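Long-range contacts in monomethylamine methyltransferase MtmB1 (Methanosarcina barkeri, PDB 1NTH), which catalyses the transfer of the methyl group of monomethylamine to the corrinoid cofactor of its partner protein MtmC, a step in methanogenesis from methylamine: residues A[31-36]-A[69-73]; A[44-48]-A[271-276]. Residues are numbered along the deposited sequence.

How the interactions relate
Helix 24-42 comes early in the chain and carries 31-36. The chain then leaves it through 44-48 and returns along helix 56-73. Interaction 1 closes this short excursion, with 32 residues between its segments, and makes a helical hairpin. Interaction 2 closes a far longer loop of 222 residues, joining the hairpin's connection to the first turns of helix 271-288, a helix of the TIM barrel. The segments alternate along the chain, so the two contacts cross. They lie about 14 Å apart, centre to centre, and touch: I276 packs on A36 and M69, and A36 also meets E273. Interaction 1 joins the two hairpin helices; interaction 2, with this packing on helix 271-288, sets the hairpin against the barrel.

Interaction 1 of 2, residues A[31-36]-A[69-73]; sequences KIPMKA and MLLEC
This is helix-helix packing in an N-terminal hairpin, where the middle of helix 24-42 meets the C-terminal end of helix 56-73. The two segments run roughly antiparallel. The axes of these two short segments, taken N to C, lie at 135° and approach to 10.6 Å. K35 sits across from M69 (CA to CA 6.6 Å) and K31 across from C73 (7.1 Å). Both segments are helical. In 31-36 there is a kink at P33, whose nitrogen makes no bond to the preceding turn. K35 N to K31 O (3.2 Å) and A36 N to I32 O (3.0 Å) continue the helix past it.

M69 and K35 bury the most surface, in nearly equal amounts. With chi1 t, chi2 p and chi3 t, the M69 side chain reaches across to 31-36. M69 SD lies 3.4 Å from K35 CG and 3.8 Å from A36 N. M69 CE lies 3.5 Å from I32 O, 3.8 Å from I32 CD1 and 4.3 Å from A36 CB. One turn on, C73 SG lies 3.5 Å from K35 CB and 4.3 Å from I32 CD1. K35 has chi1 t, with chi2 and chi3 both p. Its aliphatic chain covers the outer side, with K35 CE 3.9 Å from E72 CB. Its NZ makes a salt bridge to E38 on its own helix. W27 and L236 extend the apolar packing, and I276 of helix 271-288 touches M69.

The two segments share no hydrogen bond or salt bridge. Thioether, thiol and aliphatic groups hold them together by van der Waals contact, and the lysine contributes its methylenes.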
loop_
_atom_site.group_PDB
_atom_site.type_symbol
_atom_site.label_atom_id
_atom_site.label_comp_id
_atom_site.label_asym_id
_atom_site.label_seq_id
_atom_site.Cartn_x
_atom_site.Cartn_y
_atom_site.Cartn_z
ATOM N N LYS A 31 34.405 -5.483 -38.802
ATOM C CA LYS A 31 34.295 -4.226 -38.075
ATOM C C LYS A 31 34.791 -4.257 -36.629
ATOM O O LYS A 31 35.615 -3.430 -36.236
ATOM C CB LYS A 31 32.854 -3.713 -38.136
ATOM C CG LYS A 31 32.429 -3.313 -39.547
ATOM C CD LYS A 31 31.014 -2.768 -39.586
ATOM C CE LYS A 31 30.595 -2.421 -41.008
ATOM N NZ LYS A 31 31.461 -1.365 -41.597
ATOM N N ILE A 32 34.306 -5.210 -35.843
ATOM C CA ILE A 32 34.722 -5.310 -34.447
ATOM C C ILE A 32 36.198 -5.669 -34.275
ATOM O O ILE A 32 36.943 -4.937 -33.628
ATOM C CB ILE A 32 33.846 -6.330 -33.680
ATOM C CG1 ILE A 32 32.417 -5.788 -33.557
ATOM C CG2 ILE A 32 34.432 -6.606 -32.300
ATOM C CD1 ILE A 32 32.321 -4.482 -32.795
ATOM N N PRO A 33 36.647 -6.795 -34.855
ATOM C CA PRO A 33 38.062 -7.142 -34.691
ATOM C C PRO A 33 39.036 -6.091 -35.232
ATOM O O PRO A 33 40.093 -5.867 -34.647
ATOM C CB PRO A 33 38.177 -8.493 -35.404
ATOM C CG PRO A 33 37.093 -8.431 -36.437
ATOM C CD PRO A 33 35.948 -7.806 -35.667
ATOM N N MET A 34 38.685 -5.439 -36.338
ATOM C CA MET A 34 39.557 -4.413 -36.902
ATOM C C MET A 34 39.713 -3.224 -35.959
ATOM O O MET A 34 40.825 -2.756 -35.711
ATOM C CB MET A 34 39.013 -3.909 -38.243
ATOM C CG MET A 34 39.353 -4.787 -39.438
ATOM S SD MET A 34 38.657 -4.111 -40.957
ATOM C CE MET A 34 39.767 -2.756 -41.287
ATOM N N LYS A 35 38.598 -2.733 -35.427
ATOM C CA LYS A 35 38.662 -1.585 -34.535
ATOM C C LYS A 35 39.380 -1.886 -33.223
ATOM O O LYS A 35 40.148 -1.060 -32.728
ATOM C CB LYS A 35 37.257 -1.054 -34.248
ATOM C CG LYS A 35 37.249 0.258 -33.475
ATOM C CD LYS A 35 37.979 1.358 -34.230
ATOM C CE LYS A 35 37.276 1.701 -35.529
ATOM N NZ LYS A 35 37.962 2.809 -36.244
ATOM N N ALA A 36 39.139 -3.063 -32.659
ATOM C CA ALA A 36 39.788 -3.426 -31.401
ATOM C C ALA A 36 41.296 -3.508 -31.623
ATOM O O ALA A 36 42.085 -3.036 -30.806
ATOM C CB ALA A 36 39.256 -4.757 -30.899
ATOM N N MET A 69 35.958 2.959 -29.218
ATOM C CA MET A 69 35.414 1.745 -29.812
ATOM C C MET A 69 33.903 1.908 -29.971
ATOM O O MET A 69 33.340 1.660 -31.038
ATOM C CB MET A 69 35.713 0.557 -28.894
ATOM C CG MET A 69 35.257 -0.797 -29.410
ATOM S SD MET A 69 36.350 -1.465 -30.681
ATOM C CE MET A 69 35.390 -2.848 -31.257
ATOM N N LEU A 70 33.241 2.329 -28.899
ATOM C CA LEU A 70 31.794 2.507 -28.939
ATOM C C LEU A 70 31.381 3.603 -29.915
ATOM O O LEU A 70 30.437 3.435 -30.687
ATOM C CB LEU A 70 31.269 2.840 -27.538
ATOM C CG LEU A 70 29.747 2.913 -27.394
ATOM C CD1 LEU A 70 29.119 1.568 -27.749
ATOM C CD2 LEU A 70 29.400 3.298 -25.957
ATOM N N LEU A 71 32.093 4.723 -29.880
ATOM C CA LEU A 71 31.789 5.852 -30.748
ATOM C C LEU A 71 31.967 5.567 -32.241
ATOM O O LEU A 71 31.124 5.945 -33.058
ATOM C CB LEU A 71 32.658 7.051 -30.363
ATOM C CG LEU A 71 32.531 8.277 -31.272
ATOM C CD1 LEU A 71 31.119 8.848 -31.193
ATOM C CD2 LEU A 71 33.550 9.322 -30.857
ATOM N N GLU A 72 33.058 4.898 -32.594
ATOM C CA GLU A 72 33.349 4.613 -34.001
ATOM C C GLU A 72 32.596 3.421 -34.593
ATOM O O GLU A 72 32.205 3.450 -35.762
ATOM C CB GLU A 72 34.849 4.408 -34.191
ATOM C CG GLU A 72 35.682 5.633 -33.866
ATOM C CD GLU A 72 35.344 6.821 -34.747
ATOM O OE1 GLU A 72 35.331 6.658 -35.984
ATOM O OE2 GLU A 72 35.099 7.920 -34.203
ATOM N N CYS A 73 32.386 2.379 -33.796
ATOM C CA CYS A 73 31.687 1.190 -34.274
ATOM C C CYS A 73 30.177 1.293 -34.182
ATOM O O CYS A 73 29.465 1.062 -35.160
ATOM C CB CYS A 73 32.120 -0.044 -33.484
ATOM S SG CYS A 73 33.816 -0.553 -33.769
#

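Interaction 2 of 2, residues A[44-48]-A[271-276]; sequences GLDFK and IEETTI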
loop_
_atom_site.group_PDB
_atom_site.type_symbol
_atom_site.label_atom_id
_atom_site.label_comp_id
_atom_site.label_asym_id
_atom_site.label_seq_id
_atom_site.Cartn_x
_atom_site.Cartn_y
_atom_site.Cartn_z
ATOM N N GLY A 44 48.737 1.783 -27.680
ATOM C CA GLY A 44 49.818 0.992 -27.115
ATOM C C GLY A 44 49.454 0.256 -25.841
ATOM O O GLY A 44 50.238 0.213 -24.893
ATOM N N LEU A 45 48.269 -0.343 -25.813
ATOM C CA LEU A 45 47.832 -1.064 -24.626
ATOM C C LEU A 45 48.642 -2.331 -24.376
ATOM O O LEU A 45 48.817 -3.161 -25.267
ATOM C CB LEU A 45 46.344 -1.408 -24.734
ATOM C CG LEU A 45 45.408 -0.214 -24.938
ATOM C CD1 LEU A 45 43.964 -0.704 -24.966
ATOM C CD2 LEU A 45 45.605 0.804 -23.820
ATOM N N ASP A 46 49.135 -2.462 -23.150
ATOM C CA ASP A 46 49.929 -3.610 -22.727
ATOM C C ASP A 46 49.701 -3.752 -21.225
ATOM O O ASP A 46 50.143 -2.906 -20.445
ATOM C CB ASP A 46 51.414 -3.353 -23.002
ATOM C CG ASP A 46 52.280 -4.574 -22.741
ATOM O OD1 ASP A 46 51.811 -5.514 -22.068
ATOM O OD2 ASP A 46 53.441 -4.587 -23.203
ATOM N N PHE A 47 49.009 -4.812 -20.820
ATOM C CA PHE A 47 48.709 -5.025 -19.406
ATOM C C PHE A 47 49.859 -5.643 -18.617
ATOM O O PHE A 47 49.804 -5.739 -17.390
ATOM C CB PHE A 47 47.446 -5.878 -19.262
ATOM C CG PHE A 47 46.204 -5.228 -19.822
ATOM C CD1 PHE A 47 46.221 -3.903 -20.264
ATOM C CD2 PHE A 47 45.011 -5.940 -19.896
ATOM C CE1 PHE A 47 45.067 -3.302 -20.770
ATOM C CE2 PHE A 47 43.853 -5.345 -20.398
ATOM C CZ PHE A 47 43.881 -4.028 -20.837
ATOM N N LYS A 48 50.895 -6.069 -19.330
ATOM C CA LYS A 48 52.086 -6.643 -18.713
ATOM C C LYS A 48 51.844 -7.672 -17.606
ATOM O O LYS A 48 52.488 -7.630 -16.556
ATOM C CB LYS A 48 52.964 -5.506 -18.185
ATOM C CG LYS A 48 53.327 -4.496 -19.263
ATOM C CD LYS A 48 53.991 -3.257 -18.694
ATOM C CE LYS A 48 54.271 -2.247 -19.797
ATOM N NZ LYS A 48 54.821 -0.967 -19.271
ATOM N N ILE A 271 43.430 -10.460 -25.004
ATOM C CA ILE A 271 43.208 -9.779 -23.732
ATOM C C ILE A 271 42.915 -8.285 -23.835
ATOM O O ILE A 271 41.830 -7.839 -23.463
ATOM C CB ILE A 271 44.410 -9.981 -22.775
ATOM C CG1 ILE A 271 44.587 -11.473 -22.474
ATOM C CG2 ILE A 271 44.187 -9.197 -21.484
ATOM C CD1 ILE A 271 45.763 -11.786 -21.565
ATOM N N GLU A 272 43.867 -7.503 -24.335
ATOM C CA GLU A 272 43.641 -6.067 -24.439
ATOM C C GLU A 272 42.458 -5.736 -25.346
ATOM O O GLU A 272 41.673 -4.833 -25.049
ATOM C CB GLU A 272 44.896 -5.345 -24.947
ATOM C CG GLU A 272 46.043 -5.252 -23.940
ATOM C CD GLU A 272 46.861 -6.524 -23.834
ATOM O OE1 GLU A 272 46.631 -7.457 -24.635
ATOM O OE2 GLU A 272 47.748 -6.586 -22.953
ATOM N N GLU A 273 42.329 -6.466 -26.449
ATOM C CA GLU A 273 41.234 -6.230 -27.384
ATOM C C GLU A 273 39.875 -6.472 -26.734
ATOM O O GLU A 273 38.945 -5.682 -26.899
ATOM C CB GLU A 273 41.360 -7.136 -28.614
ATOM C CG GLU A 273 42.572 -6.867 -29.497
ATOM C CD GLU A 273 43.821 -7.611 -29.051
ATOM O OE1 GLU A 273 44.785 -7.661 -29.843
ATOM O OE2 GLU A 273 43.850 -8.143 -27.920
ATOM N N THR A 274 39.763 -7.574 -26.001
ATOM C CA THR A 274 38.511 -7.917 -25.341
ATOM C C THR A 274 38.202 -6.923 -24.221
ATOM O O THR A 274 37.037 -6.653 -23.931
ATOM C CB THR A 274 38.558 -9.352 -24.772
ATOM O OG1 THR A 274 38.843 -10.276 -25.831
ATOM C CG2 THR A 274 37.211 -9.730 -24.155
ATOM N N THR A 275 39.243 -6.371 -23.605
ATOM C CA THR A 275 39.050 -5.405 -22.528
ATOM C C THR A 275 38.531 -4.085 -23.098
ATOM O O THR A 275 37.722 -3.401 -22.471
ATOM C CB THR A 275 40.360 -5.178 -21.746
ATOM O OG1 THR A 275 40.891 -6.449 -21.338
ATOM C CG2 THR A 275 40.099 -4.334 -20.495
ATOM N N ILE A 276 38.997 -3.726 -24.292
ATOM C CA ILE A 276 38.532 -2.510 -24.945
ATOM C C ILE A 276 37.026 -2.658 -25.165
ATOM O O ILE A 276 36.254 -1.733 -24.910
ATOM C CB ILE A 276 39.231 -2.306 -26.313
ATOM C CG1 ILE A 276 40.699 -1.941 -26.089
ATOM C CG2 ILE A 276 38.522 -1.220 -27.118
ATOM C CD1 ILE A 276 41.507 -1.833 -27.377
#
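The loop after helix 24-42 docks here on the first turns of helix 271-288. G44, with positive phi, ends the earlier helix in a Schellman motif. The chain then extends through L45 and D46. E272 is the main partner on the helix side. E272 OE2 accepts a hydrogen bond from F47 N (3.0 Å, nearly straight at 169°). E272 CG lies over one face of the F47 ring in a CH-pi contact, 3.8 Å from the centroid. F47 CD2 lies 3.7 Å from I271 CG2. T275 OG1 lies at the ring edge, 3.3 Å from F47 CE2, and donates to I271 O in its own helix. The F47 ring stacks with W317 of helix 309-325. Closer to helix 24-42, L45 CD1 packs on I276 CD1 at 3.6 Å, and L45 also touches helix 56-73. D46 points away and forms an Asx turn, in which D46 OD1 accepts from K48 N (2.9 Å). The two carboxylates, D46 OD1 and E272 OE2, come within 4.3 Å, and each accepts a backbone amide hydrogen. One glutamate thus serves twice, with its carboxylate binding the loop backbone and its methylene covering the aromatic ring.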